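Local coordinates for putative polysaccharide deacetylase (Bdellovibrio bacteriovorus HD100, PDB 5JP6), which probably removes acetyl groups from peptidoglycan as a zinc-dependent carbohydrate esterase of family 4, in a predatory bacterium that digests the walls of its prey, at residues Asp366-Ala369 with Lys370-Lys374; Phe57-Trp60 with Arg61-Met65; Glu282-Lys285 with Asp286-Ala289. The protein carries 1 engineered substitution. One frame throughout, in Å; residues are numbered along the deposited sequence.

Contact 1 of 3, residues Asp366-Ala369 with Lys370-Lys374; sequences DPSA and KYNSK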
loop_
_atom_site.group_PDB
_atom_site.type_symbol
_atom_site.label_atom_id
_atom_site.label_comp_id
_atom_site.label_asym_id
_atom_site.label_seq_id
_atom_site.Cartn_x
_atom_site.Cartn_y
_atom_site.Cartn_z
ATOM N N ASP A 366 6.733 -23.503 8.994
ATOM C CA ASP A 366 7.847 -24.154 8.331
ATOM C C ASP A 366 8.765 -23.082 7.819
ATOM O O ASP A 366 8.406 -22.381 6.882
ATOM C CB ASP A 366 7.353 -25.040 7.185
ATOM C CG ASP A 366 8.493 -25.754 6.435
ATOM O OD1 ASP A 366 9.688 -25.506 6.676
ATOM O OD2 ASP A 366 8.110 -26.556 5.547
ATOM N N PRO A 367 9.963 -22.952 8.425
ATOM C CA PRO A 367 10.880 -21.932 8.001
ATOM C C PRO A 367 11.433 -22.076 6.578
ATOM O O PRO A 367 12.046 -21.115 6.054
ATOM C CB PRO A 367 11.988 -22.012 9.065
ATOM C CG PRO A 367 11.993 -23.450 9.460
ATOM C CD PRO A 367 10.548 -23.823 9.453
ATOM N N SER A 368 11.268 -23.258 5.982
ATOM C CA SER A 368 11.671 -23.480 4.600
ATOM C C SER A 368 10.602 -23.139 3.566
ATOM O O SER A 368 10.917 -23.120 2.390
ATOM C CB SER A 368 12.094 -24.926 4.411
ATOM O OG SER A 368 10.999 -25.842 4.404
ATOM N N ALA A 369 9.353 -22.899 4.008
ATOM C CA ALA A 369 8.175 -22.691 3.134
ATOM C C ALA A 369 8.514 -21.564 2.118
ATOM O O ALA A 369 8.190 -21.642 0.938
ATOM C CB ALA A 369 6.915 -22.392 3.945
ATOM N N LYS A 370 9.189 -20.522 2.603
ATOM C CA LYS A 370 9.456 -19.309 1.803
ATOM C C LYS A 370 10.383 -19.613 0.618
ATOM O O LYS A 370 10.380 -18.884 -0.367
ATOM C CB LYS A 370 10.009 -18.185 2.676
ATOM C CG LYS A 370 11.382 -18.452 3.267
ATOM C CD LYS A 370 11.772 -17.561 4.443
ATOM C CE LYS A 370 11.829 -16.146 4.106
ATOM N NZ LYS A 370 12.377 -15.255 5.172
ATOM N N TYR A 371 11.155 -20.698 0.725
ATOM C CA TYR A 371 12.073 -21.078 -0.348
ATOM C C TYR A 371 11.484 -22.055 -1.335
ATOM O O TYR A 371 12.128 -22.341 -2.361
ATOM C CB TYR A 371 13.340 -21.678 0.243
ATOM C CG TYR A 371 14.116 -20.707 1.125
ATOM C CD1 TYR A 371 14.880 -19.694 0.561
ATOM C CD2 TYR A 371 14.046 -20.792 2.493
ATOM C CE1 TYR A 371 15.584 -18.833 1.349
ATOM C CE2 TYR A 371 14.731 -19.922 3.286
ATOM C CZ TYR A 371 15.491 -18.923 2.711
ATOM O OH TYR A 371 16.222 -18.036 3.481
ATOM N N ASN A 372 10.293 -22.571 -1.034
ATOM C CA ASN A 372 9.725 -23.671 -1.789
ATOM C C ASN A 372 8.257 -23.397 -2.174
ATOM O O ASN A 372 7.425 -24.306 -2.166
ATOM C CB ASN A 372 9.856 -24.943 -0.954
ATOM C CG ASN A 372 11.296 -25.351 -0.776
ATOM O OD1 ASN A 372 11.948 -25.806 -1.715
ATOM N ND2 ASN A 372 11.816 -25.135 0.430
ATOM N N SER A 373 7.976 -22.146 -2.534
ATOM C CA SER A 373 6.616 -21.774 -2.882
ATOM C C SER A 373 6.102 -22.596 -4.078
ATOM O O SER A 373 6.747 -22.678 -5.123
ATOM C CB SER A 373 6.534 -20.314 -3.294
ATOM O OG SER A 373 5.212 -19.985 -3.709
ATOM N N LYS A 374 4.890 -23.127 -3.910
ATOM C CA LYS A 374 4.199 -23.817 -5.007
ATOM C C LYS A 374 3.651 -22.870 -6.092
ATOM O O LYS A 374 3.100 -23.339 -7.094
ATOM C CB LYS A 374 3.113 -24.728 -4.452
ATOM C CG LYS A 374 3.671 -25.866 -3.615
ATOM C CD LYS A 374 2.555 -26.666 -2.948
ATOM C CE LYS A 374 3.075 -27.838 -2.204
ATOM N NZ LYS A 374 1.995 -28.528 -1.500
HETATM O O HOH W 1 8.933 -19.951 5.486
#
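N372 carries its CG opposite the carbonyl carbon and beside its own backbone N (chi1 -67°), which brings the amide back over S368, the residue four earlier. The contact is a type I beta turn, D366 to A369, running directly into a short 3-10 segment in the loop after strand 358-364. S368 O takes two donors, which arrive from opposite faces of its carbonyl plane: Y371 N at 2.9 Å, and the side-chain ND2 of N372 at 3.0 Å. Both lie well out of that plane, so neither uses a lone-pair direction. A second i to i+3 bond runs from N372 N to A369 O at 3.0 Å. OD1 of N372 is engaged by R378, so both ends of the amide are held and its flip is fixed. Within 370-374, CG of K370 lies 3.5 Å above one face of the Y371 ring, offset toward the rim, while the same lysine makes a cation-pi contact with W271. At the start of the turn D366 forms an Asx turn, its OD1 accepting from S368 N at 2.8 Å and, from the same face of the carboxylate, from S368 OG at 2.6 Å.

Contact 2 of 3, residues Phe57-Trp60 with Arg61-Met65; sequences FANW and RHEFM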
loop_
_atom_site.group_PDB
_atom_site.type_symbol
_atom_site.label_atom_id
_atom_site.label_comp_id
_atom_site.label_asym_id
_atom_site.label_seq_id
_atom_site.Cartn_x
_atom_site.Cartn_y
_atom_site.Cartn_z
ATOM N N PHE A 57 -4.103 7.936 -15.681
ATOM C CA PHE A 57 -2.772 8.219 -16.254
ATOM C C PHE A 57 -2.310 7.119 -17.213
ATOM O O PHE A 57 -1.661 7.439 -18.197
ATOM C CB PHE A 57 -1.703 8.503 -15.181
ATOM C CG PHE A 57 -1.592 9.943 -14.781
ATOM C CD1 PHE A 57 -2.558 10.435 -13.887
ATOM C CD2 PHE A 57 -0.624 10.799 -15.247
ATOM C CE1 PHE A 57 -2.511 11.758 -13.471
ATOM C CE2 PHE A 57 -0.590 12.116 -14.826
ATOM C CZ PHE A 57 -1.536 12.584 -13.938
ATOM N N ALA A 58 -2.662 5.852 -16.968
ATOM C CA ALA A 58 -2.315 4.817 -17.932
ATOM C C ALA A 58 -3.001 5.134 -19.265
ATOM O O ALA A 58 -2.402 5.062 -20.340
ATOM C CB ALA A 58 -2.707 3.441 -17.437
ATOM N N ASN A 59 -4.258 5.532 -19.213
ATOM C CA ASN A 59 -4.953 5.878 -20.443
ATOM C C ASN A 59 -4.378 7.127 -21.095
ATOM O O ASN A 59 -4.225 7.163 -22.303
ATOM C CB ASN A 59 -6.432 6.097 -20.184
ATOM C CG ASN A 59 -7.175 6.496 -21.444
ATOM O OD1 ASN A 59 -7.248 5.730 -22.418
ATOM N ND2 ASN A 59 -7.669 7.708 -21.469
ATOM N N TRP A 60 -4.056 8.147 -20.298
ATOM C CA TRP A 60 -3.436 9.363 -20.853
ATOM C C TRP A 60 -2.067 9.073 -21.472
ATOM O O TRP A 60 -1.735 9.635 -22.497
ATOM C CB TRP A 60 -3.345 10.513 -19.820
ATOM C CG TRP A 60 -4.695 11.078 -19.491
ATOM C CD1 TRP A 60 -5.763 11.234 -20.362
ATOM C CD2 TRP A 60 -5.130 11.593 -18.238
ATOM N NE1 TRP A 60 -6.824 11.782 -19.708
ATOM C CE2 TRP A 60 -6.479 12.009 -18.404
ATOM C CE3 TRP A 60 -4.529 11.735 -16.985
ATOM C CZ2 TRP A 60 -7.228 12.566 -17.369
ATOM C CZ3 TRP A 60 -5.274 12.287 -15.960
ATOM C CH2 TRP A 60 -6.620 12.696 -16.151
ATOM N N ARG A 61 -1.280 8.189 -20.870
ATOM C CA ARG A 61 -0.026 7.827 -21.497
ATOM C C ARG A 61 -0.286 7.201 -22.861
ATOM O O ARG A 61 0.454 7.473 -23.801
ATOM C CB ARG A 61 0.794 6.879 -20.640
ATOM C CG ARG A 61 1.405 7.500 -19.419
ATOM C CD ARG A 61 2.470 6.630 -18.771
ATOM N NE ARG A 61 2.005 5.283 -18.493
ATOM C CZ ARG A 61 1.371 4.913 -17.376
ATOM N NH1 ARG A 61 1.075 5.798 -16.423
ATOM N NH2 ARG A 61 0.997 3.655 -17.218
ATOM N N HIS A 62 -1.307 6.339 -22.960
ATOM C CA HIS A 62 -1.639 5.708 -24.239
ATOM C C HIS A 62 -2.091 6.742 -25.269
ATOM O O HIS A 62 -1.603 6.766 -26.400
ATOM C CB HIS A 62 -2.685 4.627 -24.050
ATOM C CG HIS A 62 -3.029 3.911 -25.308
ATOM N ND1 HIS A 62 -2.272 2.863 -25.789
ATOM C CD2 HIS A 62 -4.010 4.123 -26.216
ATOM C CE1 HIS A 62 -2.796 2.435 -26.923
ATOM N NE2 HIS A 62 -3.853 3.183 -27.203
ATOM N N GLU A 63 -2.974 7.649 -24.863
ATOM C CA GLU A 63 -3.464 8.685 -25.777
ATOM C C GLU A 63 -2.343 9.582 -26.286
ATOM O O GLU A 63 -2.294 9.943 -27.464
ATOM C CB GLU A 63 -4.539 9.531 -25.096
ATOM C CG GLU A 63 -5.782 8.716 -24.773
ATOM C CD GLU A 63 -6.885 9.518 -24.138
ATOM O OE1 GLU A 63 -6.646 10.674 -23.696
ATOM O OE2 GLU A 63 -8.012 8.976 -24.098
ATOM N N PHE A 64 -1.444 9.920 -25.365
ATOM C CA PHE A 64 -0.281 10.755 -25.646
ATOM C C PHE A 64 0.655 10.069 -26.647
ATOM O O PHE A 64 1.153 10.682 -27.575
ATOM C CB PHE A 64 0.393 11.051 -24.308
ATOM C CG PHE A 64 1.510 12.052 -24.350
ATOM C CD1 PHE A 64 2.796 11.665 -24.710
ATOM C CD2 PHE A 64 1.303 13.372 -23.965
ATOM C CE1 PHE A 64 3.827 12.565 -24.716
ATOM C CE2 PHE A 64 2.347 14.262 -23.950
ATOM C CZ PHE A 64 3.606 13.864 -24.326
ATOM N N MET A 65 0.860 8.777 -26.458
ATOM C CA MET A 65 1.725 7.998 -27.330
ATOM C C MET A 65 1.126 7.958 -28.737
ATOM O O MET A 65 1.837 8.144 -29.737
ATOM C CB MET A 65 1.884 6.572 -26.754
ATOM C CG MET A 65 2.701 5.658 -27.654
ATOM S SD MET A 65 2.975 4.022 -26.973
ATOM C CE MET A 65 1.339 3.320 -27.034
HETATM O O HOH W 2 -8.541 11.937 -22.195
#
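Backbone hydrogen bonds come first: F57 O, A58 O, N59 O and W60 O accept from the N atoms of R61, H62, E63 and F64. The bond from E63 N to N59 O, 2.9 Å long, lies in the carbonyl plane. Polar side-chain contacts span three or four residues. N59 sets CG anti to its backbone N (chi1 178°), which swings the amide round until ND2 meets OE2 of E63 at 2.9 Å in a weak hydrogen bond, the amide and carboxylate planes standing 74° apart. The other carboxylate oxygen, OE1 of E63, lies in the plane of the W60 indole at its edge, 3.5 Å from CD1. A water spans the two residues, donating to OE1 of E63 at 2.7 Å and accepting a weak bond from NE1 of W60. The i to i+4 backbone bonds are those of an alpha helix, helix 53-66, packed against helices 24-39, 71-83 and 103-106. Among packing contacts, A58 CA lies 3.4 Å above the R61 guanidinium plane, whose NH1 bonds to N102, and W60 CE3 3.9 Å above the F57 ring, both offset toward the rim; L105 and L78 touch both aromatic side chains.

Contact 3 of 3, residues Glu282-Lys285 with Asp286-Ala289; sequences ETSK and DLKA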
loop_
_atom_site.group_PDB
_atom_site.type_symbol
_atom_site.label_atom_id
_atom_site.label_comp_id
_atom_site.label_asym_id
_atom_site.label_seq_id
_atom_site.Cartn_x
_atom_site.Cartn_y
_atom_site.Cartn_z
ATOM N N GLU A 282 -12.753 -10.260 -3.522
ATOM C CA GLU A 282 -12.723 -11.543 -4.256
ATOM C C GLU A 282 -13.432 -12.638 -3.450
ATOM O O GLU A 282 -13.106 -12.822 -2.275
ATOM C CB GLU A 282 -11.276 -11.973 -4.589
ATOM C CG GLU A 282 -11.259 -13.347 -5.295
ATOM C CD GLU A 282 -11.929 -13.318 -6.679
ATOM O OE1 GLU A 282 -11.359 -12.698 -7.621
ATOM O OE2 GLU A 282 -13.028 -13.903 -6.834
ATOM N N THR A 283 -14.410 -13.334 -4.043
ATOM C CA THR A 283 -15.124 -14.407 -3.326
ATOM C C THR A 283 -14.884 -15.804 -3.881
ATOM O O THR A 283 -15.425 -16.767 -3.336
ATOM C CB THR A 283 -16.657 -14.135 -3.301
ATOM O OG1 THR A 283 -17.124 -13.961 -4.638
ATOM C CG2 THR A 283 -16.949 -12.875 -2.504
ATOM N N SER A 284 -14.094 -15.922 -4.961
ATOM C CA SER A 284 -14.060 -17.155 -5.733
ATOM C C SER A 284 -13.637 -18.355 -4.881
ATOM O O SER A 284 -12.488 -18.445 -4.397
ATOM C CB SER A 284 -13.138 -17.020 -6.950
ATOM O OG SER A 284 -12.674 -18.254 -7.483
ATOM N N LYS A 285 -14.557 -19.304 -4.755
ATOM C CA LYS A 285 -14.292 -20.517 -4.022
ATOM C C LYS A 285 -13.202 -21.332 -4.719
ATOM O O LYS A 285 -12.388 -22.001 -4.044
ATOM C CB LYS A 285 -15.568 -21.359 -3.816
ATOM C CG LYS A 285 -16.537 -20.696 -2.838
ATOM C CD LYS A 285 -17.790 -21.498 -2.597
ATOM C CE LYS A 285 -18.610 -20.957 -1.446
ATOM N NZ LYS A 285 -19.733 -21.913 -1.132
ATOM N N ASP A 286 -13.151 -21.241 -6.059
ATOM C CA ASP A 286 -12.100 -21.971 -6.794
ATOM C C ASP A 286 -10.708 -21.432 -6.430
ATOM O O ASP A 286 -9.784 -22.198 -6.163
ATOM C CB ASP A 286 -12.280 -21.843 -8.304
ATOM C CG ASP A 286 -13.497 -22.598 -8.863
ATOM O OD1 ASP A 286 -14.122 -23.430 -8.217
ATOM O OD2 ASP A 286 -13.796 -22.298 -10.021
ATOM N N LEU A 287 -10.556 -20.093 -6.429
ATOM C CA LEU A 287 -9.250 -19.517 -6.076
ATOM C C LEU A 287 -8.882 -19.750 -4.626
ATOM O O LEU A 287 -7.722 -19.980 -4.327
ATOM C CB LEU A 287 -9.201 -18.041 -6.421
ATOM C CG LEU A 287 -9.205 -17.719 -7.918
ATOM C CD1 LEU A 287 -9.527 -16.258 -8.179
ATOM C CD2 LEU A 287 -7.865 -18.104 -8.524
ATOM N N LYS A 288 -9.865 -19.746 -3.737
ATOM C CA LYS A 288 -9.609 -20.061 -2.348
ATOM C C LYS A 288 -9.092 -21.500 -2.211
ATOM O O LYS A 288 -8.140 -21.755 -1.453
ATOM C CB LYS A 288 -10.840 -19.830 -1.496
ATOM C CG LYS A 288 -11.214 -18.352 -1.375
ATOM C CD LYS A 288 -12.546 -18.183 -0.611
ATOM C CE LYS A 288 -12.879 -16.732 -0.378
ATOM N NZ LYS A 288 -12.299 -16.295 0.914
ATOM N N ALA A 289 -9.701 -22.439 -2.943
ATOM C CA ALA A 289 -9.249 -23.851 -2.923
ATOM C C ALA A 289 -7.845 -23.998 -3.505
ATOM O O ALA A 289 -7.012 -24.726 -2.965
ATOM C CB ALA A 289 -10.221 -24.715 -3.676
#
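S284 and L287 mark where the loop becomes a helix: E282 and S284 have extended-type backbone angles, T283 between them does not, and from K285 onward the chain takes alpha-helical angles. The first helical bonds run from K288 N to S284 O at 3.0 Å and from A289 N to K285 O at 2.9 Å. S284 therefore occupies the N-cap of helix 285-293. Its hydroxyl lies opposite the backbone N (chi1 159°), reaching forward to accept from L287 N at 3.0 Å with a nearly straight N-H...O angle of 169°. An amide of the first turn, which has no carbonyl earlier in the helix to pair with, is thereby satisfied, as in a classical serine N-cap.

E282 folds back at chi2 (65°), and its OE2 accepts from S284 N at 3.0 Å through the anti lone pair, so the capping residue is bonded through its N to E282 as well as through its OG to L287. The carboxylate also meets the leucine: OE1 of E282 is 4.0 Å from CD1 of L287, and the two side chains cross at about a right angle. L287 packs over the cap itself, with CG 3.5 Å from OG of S284. On K288, the aliphatic stem passes the carbonyl of S284, CG coming within 3.3 Å of its O, before the bend at chi4 takes NZ to E298.

The cap follows Y280, a zinc ligand, in the loop after strand 275-277. L287 is buried against F251 and A254 of helix 251-269 and F278 beyond that strand, and the salt bridge from K288 to E298 joins the helix to strand 297-299.

Along the chain contact 2 (helix 53-66) comes first, then contact 3 (start of helix 285-293), then contact 1 (after strand 358-364). The centres of contacts 1 and 3 are about 22 Å apart, their nearest atoms about 10 Å; the centre of contact 2 is about 33 Å from that of contact 3 and about 40 Å from that of contact 1. Contacts 1 and 3 both adjoin the parallel sheet of the NodB-type domain, through strands 358-364 and 275-277; contact 2 belongs to the N-terminal helices. Contact 3 is near the zinc site, the E282 side chain about 11 Å from the ion. Contacts 1 and 2 lie away from annotated sites, though A369's side chain is about 5 Å from a magnesium ion.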